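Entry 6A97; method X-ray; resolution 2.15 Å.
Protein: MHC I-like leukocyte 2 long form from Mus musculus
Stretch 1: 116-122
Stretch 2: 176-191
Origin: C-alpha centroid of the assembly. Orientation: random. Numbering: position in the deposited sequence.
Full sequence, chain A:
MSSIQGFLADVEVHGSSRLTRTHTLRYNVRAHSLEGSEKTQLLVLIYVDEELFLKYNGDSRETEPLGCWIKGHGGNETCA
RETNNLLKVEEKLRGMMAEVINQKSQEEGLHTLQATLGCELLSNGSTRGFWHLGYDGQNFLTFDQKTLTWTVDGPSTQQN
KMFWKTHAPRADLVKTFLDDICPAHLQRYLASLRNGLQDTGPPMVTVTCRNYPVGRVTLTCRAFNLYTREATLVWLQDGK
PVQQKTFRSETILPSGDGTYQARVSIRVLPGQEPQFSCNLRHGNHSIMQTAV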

# COMPACT_ATOMS: atom_id res chain seq x y z
N THR A 116 -23.61 -8.80 12.79
CA THR A 116 -23.32 -8.03 11.59
C THR A 116 -24.04 -8.70 10.44
O THR A 116 -24.08 -9.93 10.33
CB THR A 116 -21.80 -7.91 11.31
OG1 THR A 116 -21.61 -7.02 10.21
CG2 THR A 116 -21.14 -9.27 10.99
N LEU A 117 -24.66 -7.89 9.59
CA LEU A 117 -25.48 -8.46 8.53
C LEU A 117 -25.64 -7.45 7.42
O LEU A 117 -25.36 -6.27 7.59
CB LEU A 117 -26.84 -8.88 9.10
CG LEU A 117 -27.78 -7.81 9.66
CD1 LEU A 117 -28.86 -7.40 8.65
CD2 LEU A 117 -28.37 -8.22 11.00
N GLY A 118 -26.07 -7.93 6.26
CA GLY A 118 -26.29 -7.04 5.14
C GLY A 118 -26.17 -7.73 3.80
O GLY A 118 -26.34 -8.94 3.69
N CYS A 119 -25.88 -6.95 2.76
CA CYS A 119 -25.85 -7.47 1.41
C CYS A 119 -24.81 -6.75 0.59
O CYS A 119 -24.43 -5.61 0.89
CB CYS A 119 -27.22 -7.36 0.75
SG CYS A 119 -27.79 -5.64 0.55
N GLU A 120 -24.36 -7.41 -0.47
CA GLU A 120 -23.32 -6.87 -1.33
C GLU A 120 -23.79 -6.89 -2.78
O GLU A 120 -24.14 -7.94 -3.32
CB GLU A 120 -22.03 -7.68 -1.16
CG GLU A 120 -20.84 -7.15 -1.93
CD GLU A 120 -19.56 -7.89 -1.56
OE1 GLU A 120 -18.47 -7.27 -1.63
OE2 GLU A 120 -19.64 -9.08 -1.21
N LEU A 121 -23.82 -5.72 -3.40
CA LEU A 121 -24.18 -5.61 -4.81
C LEU A 121 -22.96 -5.91 -5.68
O LEU A 121 -21.96 -5.21 -5.60
CB LEU A 121 -24.74 -4.22 -5.11
CG LEU A 121 -25.14 -3.93 -6.56
CD1 LEU A 121 -26.37 -4.75 -6.95
CD2 LEU A 121 -25.40 -2.45 -6.75
N LEU A 122 -23.05 -6.95 -6.49
CA LEU A 122 -21.96 -7.30 -7.39
C LEU A 122 -22.11 -6.53 -8.70
O LEU A 122 -23.22 -6.16 -9.09
CB LEU A 122 -21.93 -8.80 -7.65
CG LEU A 122 -21.76 -9.71 -6.43
CD1 LEU A 122 -21.65 -11.16 -6.85
CD2 LEU A 122 -20.54 -9.29 -5.61
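Stretch 2 176-191: TFLDDICPAHLQRYLA

Helix 176-191 packs across strand 116-121 in the MHC I-like leukocyte 2 long form from mouse. Stretch 2 is helical throughout and belongs to a longer helix that begins before Thr176 and runs on past Ala191; stretch 1 is the end of a strand that leaves regular structure at Leu122. The helix axis passes 7.7 Å from the strand axis at its closest, with a signed crossing angle of -69°, so the helix lies steeply across the strand. Their N-to-C directions nevertheless share a sense: Leu117 meets Phe177, near the start of stretch 2, Cys119 meets Cys182 farther along it, and Leu121 reaches Leu186, Gln187 and Leu190. The two backbones are nearest at Cys119 and Cys182, whose CA atoms are 6.3 Å apart.

In the helix backbone, a wider pi-type turn spans 177-181: Ile181 N bonds to Thr176 O (3.1 Å) and Cys182 N to Phe177 O (2.7 Å), each reaching back five residues. A kink follows at Pro183, whose ring nitrogen carries no hydrogen to give to the preceding turn. The next bond, Ala184 N to Asp180 O at 3.3 Å, is weak; regular i to i-4 bonding then resumes with His185 N to Ile181 O (3.0 Å) and continues to Ala191.

A disulfide links the two stretches: Cys119 SG and Cys182 SG are 2.1 Å apart, with a chi3 of -95°, near the right angle such bonds favour. Both CA-to-CB bonds point toward the opposite stretch, Cys119 with chi1 in p and Cys182 in t. The bond ties strand to helix one residue before the kink, and Cys119 SG also lies 3.6 Å from Pro183 N and 4.1 Å from Pro183 CD.

Apolar packing extends the contact along the strand, where Leu117, Cys119 and Leu121 alternate and all point toward the helix, while Glu120 points away. Leu117 CD1 comes within 3.5 Å of Phe177 CE2, approaching the ring obliquely; the Phe177 CA-to-CB bond is directed sideways, but the end of the side chain comes nearer the strand. Farther along, Leu186 CD2 lies 4.2 Å from Cys119 SG and 4.0 Å from Leu121 CB, bridging two successive inward-facing strand residues. Leu121 CD2 is 4.3 Å from Leu190 CD1, one turn on from Leu186, and 4.2 Å from Gln187 OE1 at the exposed margin.

The strand backbone also makes contacts. Gly118 has no side chain and offers its main chain to the helix: Gly118 O is 3.5 Å from Leu178 CD2, and Gly118 C is 3.7 Å from Cys182 SG. Its phi/psi of 155/-157 would jam a CB against the carbonyl oxygen of Leu117, which by itself calls for glycine.

No hydrogen bond crosses between the stretches; the disulfide and apolar packing hold the contact, which buries 405 Å² in all. Within the helix, Arg188 NH1 donates to His185 ND1 at 3.1 Å, joining two side chains that do not touch the strand.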

# COMPACT_ATOMS: atom_id res chain seq x y z
N THR A 176 -35.75 -13.35 3.17
CA THR A 176 -36.48 -12.24 2.56
C THR A 176 -35.75 -10.94 2.85
O THR A 176 -35.56 -10.11 1.96
CB THR A 176 -37.94 -12.14 3.05
OG1 THR A 176 -37.96 -11.91 4.46
CG2 THR A 176 -38.71 -13.41 2.72
N PHE A 177 -35.31 -10.77 4.09
CA PHE A 177 -34.59 -9.56 4.47
C PHE A 177 -33.27 -9.42 3.69
O PHE A 177 -32.97 -8.34 3.18
CB PHE A 177 -34.31 -9.53 5.97
CG PHE A 177 -33.73 -8.23 6.44
CD1 PHE A 177 -34.56 -7.17 6.76
CD2 PHE A 177 -32.36 -8.06 6.54
CE1 PHE A 177 -34.03 -5.96 7.19
CE2 PHE A 177 -31.82 -6.86 6.96
CZ PHE A 177 -32.66 -5.81 7.29
N LEU A 178 -32.50 -10.50 3.60
CA LEU A 178 -31.20 -10.42 2.94
C LEU A 178 -31.30 -10.37 1.42
O LEU A 178 -30.47 -9.73 0.76
CB LEU A 178 -30.32 -11.60 3.35
CG LEU A 178 -29.86 -11.66 4.81
CD1 LEU A 178 -28.94 -12.85 5.01
CD2 LEU A 178 -29.17 -10.36 5.21
N ASP A 179 -32.30 -11.05 0.85
CA ASP A 179 -32.41 -11.15 -0.60
C ASP A 179 -33.29 -10.06 -1.22
O ASP A 179 -33.10 -9.70 -2.38
CB ASP A 179 -32.96 -12.52 -1.01
CG ASP A 179 -32.07 -13.66 -0.57
OD1 ASP A 179 -31.12 -13.41 0.21
OD2 ASP A 179 -32.31 -14.81 -1.00
N ASP A 180 -34.24 -9.54 -0.45
CA ASP A 180 -35.20 -8.58 -1.00
C ASP A 180 -35.13 -7.20 -0.34
O ASP A 180 -35.02 -6.18 -1.03
CB ASP A 180 -36.62 -9.12 -0.89
CG ASP A 180 -36.79 -10.47 -1.56
OD1 ASP A 180 -36.01 -10.77 -2.49
OD2 ASP A 180 -37.70 -11.22 -1.16
N ILE A 181 -35.20 -7.17 0.99
CA ILE A 181 -35.31 -5.90 1.71
C ILE A 181 -33.99 -5.13 1.75
O ILE A 181 -33.95 -3.97 1.33
CB ILE A 181 -35.82 -6.11 3.16
CG1 ILE A 181 -37.32 -6.42 3.17
CG2 ILE A 181 -35.61 -4.85 3.98
CD1 ILE A 181 -37.68 -7.83 2.77
N CYS A 182 -32.93 -5.76 2.24
CA CYS A 182 -31.61 -5.12 2.28
C CYS A 182 -31.15 -4.60 0.91
O CYS A 182 -30.69 -3.46 0.83
CB CYS A 182 -30.55 -6.08 2.85
SG CYS A 182 -28.86 -5.73 2.31
N PRO A 183 -31.27 -5.40 -0.17
CA PRO A 183 -30.87 -4.85 -1.47
C PRO A 183 -31.67 -3.63 -1.91
O PRO A 183 -31.12 -2.72 -2.54
CB PRO A 183 -31.11 -6.02 -2.44
CG PRO A 183 -31.02 -7.24 -1.59
CD PRO A 183 -31.63 -6.83 -0.28
N ALA A 184 -32.96 -3.60 -1.58
CA ALA A 184 -33.79 -2.44 -1.91
C ALA A 184 -33.34 -1.21 -1.13
O ALA A 184 -33.28 -0.11 -1.67
CB ALA A 184 -35.26 -2.75 -1.65
N HIS A 185 -33.03 -1.41 0.15
CA HIS A 185 -32.49 -0.33 0.98
C HIS A 185 -31.18 0.22 0.41
O HIS A 185 -31.02 1.43 0.26
CB HIS A 185 -32.26 -0.82 2.41
CG HIS A 185 -33.53 -1.04 3.18
ND1 HIS A 185 -34.74 -0.53 2.77
CD2 HIS A 185 -33.76 -1.70 4.34
CE1 HIS A 185 -35.68 -0.88 3.65
NE2 HIS A 185 -35.11 -1.58 4.61
N LEU A 186 -30.26 -0.69 0.09
CA LEU A 186 -28.97 -0.30 -0.47
C LEU A 186 -29.14 0.54 -1.73
O LEU A 186 -28.46 1.54 -1.92
CB LEU A 186 -28.12 -1.55 -0.78
CG LEU A 186 -26.80 -1.30 -1.51
CD1 LEU A 186 -25.95 -0.24 -0.81
CD2 LEU A 186 -26.01 -2.61 -1.66
N GLN A 187 -30.07 0.12 -2.59
CA GLN A 187 -30.34 0.84 -3.82
C GLN A 187 -30.84 2.25 -3.53
O GLN A 187 -30.42 3.22 -4.17
CB GLN A 187 -31.35 0.08 -4.68
CG GLN A 187 -31.23 0.38 -6.16
CD GLN A 187 -29.82 0.16 -6.67
OE1 GLN A 187 -29.30 -0.96 -6.65
NE2 GLN A 187 -29.18 1.23 -7.12
N ARG A 188 -31.75 2.36 -2.56
CA ARG A 188 -32.30 3.65 -2.19
C ARG A 188 -31.20 4.53 -1.57
O ARG A 188 -31.13 5.72 -1.86
CB ARG A 188 -33.47 3.46 -1.22
CG ARG A 188 -34.39 4.67 -1.12
CD ARG A 188 -35.55 4.40 -0.16
NE ARG A 188 -35.09 4.08 1.19
CZ ARG A 188 -35.15 2.87 1.73
NH1 ARG A 188 -35.65 1.86 1.05
NH2 ARG A 188 -34.70 2.68 2.97
N TYR A 189 -30.34 3.93 -0.75
CA TYR A 189 -29.23 4.66 -0.14
C TYR A 189 -28.24 5.18 -1.19
O TYR A 189 -27.77 6.31 -1.11
CB TYR A 189 -28.46 3.79 0.85
CG TYR A 189 -29.21 3.42 2.11
CD1 TYR A 189 -30.37 4.08 2.49
CD2 TYR A 189 -28.74 2.41 2.94
CE1 TYR A 189 -31.05 3.73 3.65
CE2 TYR A 189 -29.41 2.05 4.10
CZ TYR A 189 -30.56 2.72 4.45
OH TYR A 189 -31.21 2.35 5.61
N LEU A 190 -27.91 4.32 -2.16
CA LEU A 190 -26.93 4.67 -3.18
C LEU A 190 -27.38 5.85 -4.03
O LEU A 190 -26.56 6.67 -4.46
CB LEU A 190 -26.64 3.46 -4.08
CG LEU A 190 -25.74 2.39 -3.47
CD1 LEU A 190 -25.64 1.17 -4.38
CD2 LEU A 190 -24.36 2.97 -3.18
N ALA A 191 -28.68 5.94 -4.27
CA ALA A 191 -29.24 7.07 -5.01
C ALA A 191 -29.06 8.38 -4.25
O ALA A 191 -28.63 9.38 -4.81
CB ALA A 191 -30.71 6.82 -5.32